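Local coordinates for protein endo-1,4-beta-xylanase 1 (Hypocrea jecorina, PDB 1XYN) that hydrolyses internal beta-1,4-xylosidic linkages in the main chain of xylan, releasing xylo-oligosaccharides and xylose, at residues 3-9 and 35-41; 22-28 and 170-176. One frame throughout, in Å; residues are numbered along the deposited sequence.

Interaction 1: 3-9 and 35-41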
# COMPACT_ATOMS: atom_id res chain seq x y z
N ILE A 3 26.80 -9.84 -3.64
CA ILE A 3 25.40 -9.74 -3.24
C ILE A 3 25.27 -10.27 -1.83
O ILE A 3 25.76 -11.36 -1.52
CB ILE A 3 24.49 -10.56 -4.17
CG1 ILE A 3 24.86 -10.34 -5.64
CG2 ILE A 3 23.05 -10.18 -3.94
CD1 ILE A 3 24.89 -8.90 -6.09
N ASN A 4 24.68 -9.46 -0.95
CA ASN A 4 24.48 -9.86 0.43
C ASN A 4 23.06 -9.51 0.88
O ASN A 4 22.77 -9.49 2.08
CB ASN A 4 25.51 -9.20 1.35
CG ASN A 4 25.30 -7.70 1.51
OD1 ASN A 4 24.97 -6.99 0.57
ND2 ASN A 4 25.49 -7.21 2.73
N TYR A 5 22.20 -9.21 -0.09
CA TYR A 5 20.81 -8.88 0.22
C TYR A 5 19.85 -9.43 -0.82
O TYR A 5 20.07 -9.31 -2.03
CB TYR A 5 20.58 -7.38 0.38
CG TYR A 5 19.23 -7.06 0.96
CD1 TYR A 5 19.00 -7.20 2.33
CD2 TYR A 5 18.17 -6.65 0.15
CE1 TYR A 5 17.74 -6.95 2.88
CE2 TYR A 5 16.91 -6.40 0.69
CZ TYR A 5 16.70 -6.54 2.05
OH TYR A 5 15.47 -6.29 2.61
N ASP A 6 18.78 -10.04 -0.33
CA ASP A 6 17.76 -10.63 -1.18
C ASP A 6 16.42 -9.94 -0.93
O ASP A 6 15.84 -10.04 0.16
CB ASP A 6 17.67 -12.14 -0.93
CG ASP A 6 16.47 -12.79 -1.60
OD1 ASP A 6 15.94 -12.24 -2.60
OD2 ASP A 6 16.04 -13.87 -1.14
N GLN A 7 15.96 -9.20 -1.93
CA GLN A 7 14.69 -8.50 -1.87
C GLN A 7 13.62 -9.49 -2.26
O GLN A 7 13.60 -9.98 -3.39
CB GLN A 7 14.71 -7.31 -2.84
CG GLN A 7 13.38 -6.60 -3.03
CD GLN A 7 12.73 -6.17 -1.72
OE1 GLN A 7 11.50 -6.03 -1.65
NE2 GLN A 7 13.53 -5.94 -0.69
N ASN A 8 12.76 -9.84 -1.31
CA ASN A 8 11.68 -10.78 -1.60
C ASN A 8 10.36 -10.32 -1.00
O ASN A 8 10.01 -10.68 0.13
CB ASN A 8 12.04 -12.18 -1.10
CG ASN A 8 11.04 -13.23 -1.57
OD1 ASN A 8 10.07 -12.91 -2.28
ND2 ASN A 8 11.29 -14.48 -1.21
N TYR A 9 9.62 -9.55 -1.79
CA TYR A 9 8.34 -9.01 -1.37
C TYR A 9 7.27 -9.45 -2.36
O TYR A 9 7.48 -9.42 -3.56
CB TYR A 9 8.42 -7.48 -1.31
CG TYR A 9 7.13 -6.79 -0.96
CD1 TYR A 9 6.78 -6.58 0.37
CD2 TYR A 9 6.27 -6.32 -1.95
CE1 TYR A 9 5.60 -5.92 0.71
CE2 TYR A 9 5.08 -5.67 -1.63
CZ TYR A 9 4.75 -5.47 -0.30
OH TYR A 9 3.58 -4.83 0.03
N VAL A 35 7.92 -7.24 -5.24
CA VAL A 35 9.21 -6.63 -5.54
C VAL A 35 10.28 -7.65 -5.17
O VAL A 35 10.50 -7.91 -3.98
CB VAL A 35 9.46 -5.35 -4.70
CG1 VAL A 35 10.74 -4.65 -5.17
CG2 VAL A 35 8.27 -4.41 -4.77
N VAL A 36 10.93 -8.24 -6.17
CA VAL A 36 11.98 -9.22 -5.90
C VAL A 36 13.26 -8.84 -6.63
O VAL A 36 13.21 -8.26 -7.71
CB VAL A 36 11.61 -10.64 -6.36
CG1 VAL A 36 10.41 -11.17 -5.60
CG2 VAL A 36 11.37 -10.66 -7.87
N GLY A 37 14.39 -9.23 -6.07
CA GLY A 37 15.66 -8.93 -6.70
C GLY A 37 16.78 -9.13 -5.70
O GLY A 37 16.52 -9.46 -4.54
N VAL A 38 18.01 -8.91 -6.14
CA VAL A 38 19.17 -9.08 -5.26
C VAL A 38 20.10 -7.87 -5.31
O VAL A 38 20.13 -7.14 -6.29
CB VAL A 38 19.96 -10.37 -5.61
CG1 VAL A 38 19.05 -11.59 -5.50
CG2 VAL A 38 20.59 -10.28 -6.99
N GLY A 39 20.87 -7.68 -4.25
CA GLY A 39 21.77 -6.56 -4.21
C GLY A 39 22.59 -6.44 -2.94
O GLY A 39 23.20 -7.42 -2.50
N TRP A 40 22.55 -5.27 -2.30
CA TRP A 40 23.35 -5.03 -1.11
C TRP A 40 22.61 -4.43 0.07
O TRP A 40 21.67 -3.64 -0.10
CB TRP A 40 24.56 -4.17 -1.50
CG TRP A 40 25.33 -4.73 -2.68
CD1 TRP A 40 26.45 -5.52 -2.63
CD2 TRP A 40 24.98 -4.63 -4.08
NE1 TRP A 40 26.80 -5.92 -3.90
CE2 TRP A 40 25.92 -5.38 -4.80
CE3 TRP A 40 23.95 -3.97 -4.78
CZ2 TRP A 40 25.87 -5.51 -6.20
CZ3 TRP A 40 23.90 -4.09 -6.16
CH2 TRP A 40 24.85 -4.85 -6.86
N THR A 41 23.03 -4.80 1.27
CA THR A 41 22.43 -4.33 2.51
C THR A 41 22.56 -2.81 2.71
O THR A 41 21.72 -2.17 3.35
CB THR A 41 23.04 -5.10 3.72
OG1 THR A 41 22.56 -6.45 3.71
CG2 THR A 41 22.69 -4.44 5.05
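Three antiparallel hydrogen-bonded pairs hold 3-9 to 35-41. At Y9-V35 the bonds run from Y9 N to V35 O (2.9 Å) and from V35 N to Y9 O (2.8 Å). At Q7-G37 they run from Q7 N to G37 O (2.7 Å) and from G37 N to Q7 O (2.9 Å). At Y5-G39, G39 N donates to Y5 O (2.9 Å), but the return bond, Y5 N to G39 O, is weak at 3.2 Å. G39 O also accepts from N4 N (3.0 Å), so N4 and Y5 together face G39 in a classic beta bulge. Just beyond it, T41 N donates to N4 OD1 (3.0 Å).

D6 and N8 share one face with V36 and V38. Y17 packs on N8, V36 and V38, and its OH is hydrogen-bonded to D6 OD1. Near the N-terminal end, I3 CG2 lies 3.5 Å from V38 CB, and I3 CD1 lies 3.5 Å from W40 CZ2.

Y5, Q7, Y9 and V35 occupy the opposite face. Y5 stacks on Y158, a likely substrate-binding residue, and V35 touches E164, the predicted proton donor. The arrangement is a strand pair of the GH11 beta-jelly roll. The face carrying Y5, Q7, Y9 and V35 lines the concave side, consistent with the xylan-binding cleft of the family.

Interaction 2: 22-28 and 170-176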
# COMPACT_ATOMS: atom_id res chain seq x y z
N THR A 22 24.76 -14.78 -8.18
CA THR A 22 25.07 -13.78 -9.20
C THR A 22 23.85 -13.14 -9.84
O THR A 22 23.96 -12.50 -10.88
CB THR A 22 25.91 -14.39 -10.33
OG1 THR A 22 25.17 -15.45 -10.95
CG2 THR A 22 27.21 -14.93 -9.79
N GLY A 23 22.67 -13.37 -9.27
CA GLY A 23 21.47 -12.79 -9.84
C GLY A 23 20.19 -13.39 -9.32
O GLY A 23 20.09 -13.81 -8.17
N PHE A 24 19.19 -13.41 -10.19
CA PHE A 24 17.89 -13.95 -9.83
C PHE A 24 17.05 -14.26 -11.05
O PHE A 24 17.33 -13.80 -12.17
CB PHE A 24 17.13 -12.99 -8.90
CG PHE A 24 16.70 -11.71 -9.56
CD1 PHE A 24 17.59 -10.65 -9.69
CD2 PHE A 24 15.41 -11.58 -10.07
CE1 PHE A 24 17.21 -9.47 -10.33
CE2 PHE A 24 15.02 -10.40 -10.71
CZ PHE A 24 15.92 -9.35 -10.84
N SER A 25 15.97 -14.99 -10.80
CA SER A 25 15.05 -15.41 -11.83
C SER A 25 13.65 -15.27 -11.25
O SER A 25 13.46 -15.41 -10.04
CB SER A 25 15.34 -16.87 -12.18
OG SER A 25 14.49 -17.35 -13.21
N VAL A 26 12.70 -14.90 -12.10
CA VAL A 26 11.30 -14.76 -11.68
C VAL A 26 10.35 -15.03 -12.82
O VAL A 26 10.62 -14.70 -13.96
CB VAL A 26 10.94 -13.36 -11.13
CG1 VAL A 26 10.69 -13.44 -9.64
CG2 VAL A 26 12.01 -12.33 -11.46
N ASN A 27 9.28 -15.74 -12.48
CA ASN A 27 8.19 -16.07 -13.39
C ASN A 27 6.99 -15.67 -12.58
O ASN A 27 6.92 -15.98 -11.39
CB ASN A 27 8.14 -17.57 -13.67
CG ASN A 27 9.13 -18.01 -14.72
OD1 ASN A 27 8.93 -17.75 -15.90
ND2 ASN A 27 10.20 -18.68 -14.30
N TRP A 28 6.05 -14.95 -13.18
CA TRP A 28 4.89 -14.52 -12.43
C TRP A 28 3.61 -14.51 -13.25
O TRP A 28 3.65 -14.53 -14.48
CB TRP A 28 5.13 -13.13 -11.79
CG TRP A 28 5.17 -11.96 -12.78
CD1 TRP A 28 4.11 -11.19 -13.18
CD2 TRP A 28 6.32 -11.46 -13.50
NE1 TRP A 28 4.53 -10.26 -14.10
CE2 TRP A 28 5.87 -10.40 -14.32
CE3 TRP A 28 7.68 -11.80 -13.52
CZ2 TRP A 28 6.72 -9.68 -15.17
CZ3 TRP A 28 8.53 -11.08 -14.37
CH2 TRP A 28 8.04 -10.04 -15.18
N GLY A 170 4.67 -12.67 -16.79
CA GLY A 170 5.93 -12.34 -17.42
C GLY A 170 7.03 -13.14 -16.76
O GLY A 170 6.77 -13.95 -15.87
N SER A 171 8.27 -12.90 -17.19
CA SER A 171 9.42 -13.59 -16.63
C SER A 171 10.68 -12.74 -16.79
O SER A 171 10.74 -11.86 -17.65
CB SER A 171 9.61 -14.96 -17.30
OG SER A 171 9.88 -14.83 -18.68
N ALA A 172 11.69 -13.02 -15.97
CA ALA A 172 12.95 -12.29 -16.00
C ALA A 172 14.10 -13.10 -15.40
O ALA A 172 13.94 -13.78 -14.38
CB ALA A 172 12.79 -10.96 -15.24
N SER A 173 15.26 -13.06 -16.06
CA SER A 173 16.46 -13.74 -15.61
C SER A 173 17.54 -12.68 -15.71
O SER A 173 17.96 -12.31 -16.81
CB SER A 173 16.81 -14.93 -16.52
OG SER A 173 15.81 -15.93 -16.45
N GLN A 174 17.95 -12.17 -14.56
CA GLN A 174 18.93 -11.10 -14.51
C GLN A 174 20.19 -11.41 -13.72
O GLN A 174 20.14 -12.06 -12.68
CB GLN A 174 18.26 -9.84 -13.92
CG GLN A 174 17.22 -9.18 -14.83
CD GLN A 174 17.85 -8.45 -16.01
OE1 GLN A 174 18.83 -7.73 -15.84
NE2 GLN A 174 17.28 -8.62 -17.19
N SER A 175 21.31 -10.89 -14.20
CA SER A 175 22.62 -11.04 -13.57
C SER A 175 22.88 -9.68 -12.92
O SER A 175 22.74 -8.65 -13.57
CB SER A 175 23.69 -11.32 -14.64
OG SER A 175 23.27 -12.35 -15.53
N VAL A 176 23.27 -9.69 -11.64
CA VAL A 176 23.51 -8.46 -10.87
C VAL A 176 24.93 -8.38 -10.27
O VAL A 176 25.45 -9.38 -9.77
CB VAL A 176 22.50 -8.38 -9.70
CG1 VAL A 176 22.76 -7.17 -8.82
CG2 VAL A 176 21.08 -8.37 -10.24
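W28 lays the face of its indole over G170. G170 CA sits 3.7 Å from the centroid of the six-membered ring, nearly on the ring normal, in a CH-pi contact. An ideal CB on G170 would be only 2.5 Å from W28 CZ2, so with the ring in this place there is no room for a side chain at residue 170. The ring also reaches along the strand, with W28 CZ3 3.4 Å from S171 N.

The axes of strand segments 23-28 and 170-176 run antiparallel, at 177°. Paired bonds join W28 with G170 (W28 N to G170 O 3.0 Å, G170 N to W28 O 3.1 Å), V26 with A172 (V26 N to A172 O and A172 N to V26 O, both 2.8 Å) and F24 with Q174 (F24 N to Q174 O and Q174 N to F24 O, both 3.0 Å). V176 N adds a bond to T22 O (3.0 Å). Between these pairs the strands come closer, to 4.3 Å between the CA atoms of N27 and S171. CA-H...O contacts fill in there, such as S171 CA to V26 O at 3.1 Å.

This is the middle of the outer sheet of the GH11 jelly-roll sandwich. Strand 14-19 flanks 23-30, and strand 48-56 flanks 168-177. S25, N27, S171 and S173 form the polar outer face. F24, V26, W28, A172 and Q174 point inward.

On the inner side, V26 CG2 meets A172 CB at 4.1 Å. V176 CG2 lies at the edge of the F24 ring, 4.0 Å from CE1 of F24. V163 of the inner sheet packs against F24, W28 and A172. Q174 NE2 is hydrogen-bonded to S53 O on strand 48-56.

G23 faces S175. An ideal CB on G23 would lie 2.1 Å from Q174 O, and the backbone angles would also press it against T22 O.

Overall arrangement
From the N terminus, 3-9 comes first and 22-28 follows. Interaction 1 then closes when 35-41 returns to 3-9, making a loop of 25 residues that contains 22-28. Interaction 2 closes much later, when 170-176 near the C terminus pairs with 22-28 across 141 residues. The two loops therefore cross. Interaction 1 lies in the cleft-lining sheet and interaction 2 in the outer sheet. Strands 23-30 and 34-40 are consecutive, so the chain passes from one sheet to the other between them. The sheets meet where V36 CG2 packs 3.4 Å from V26 CG1 and W40 CH2 3.7 Å from V176 CG1. Both chain ends are thus tied into one sandwich.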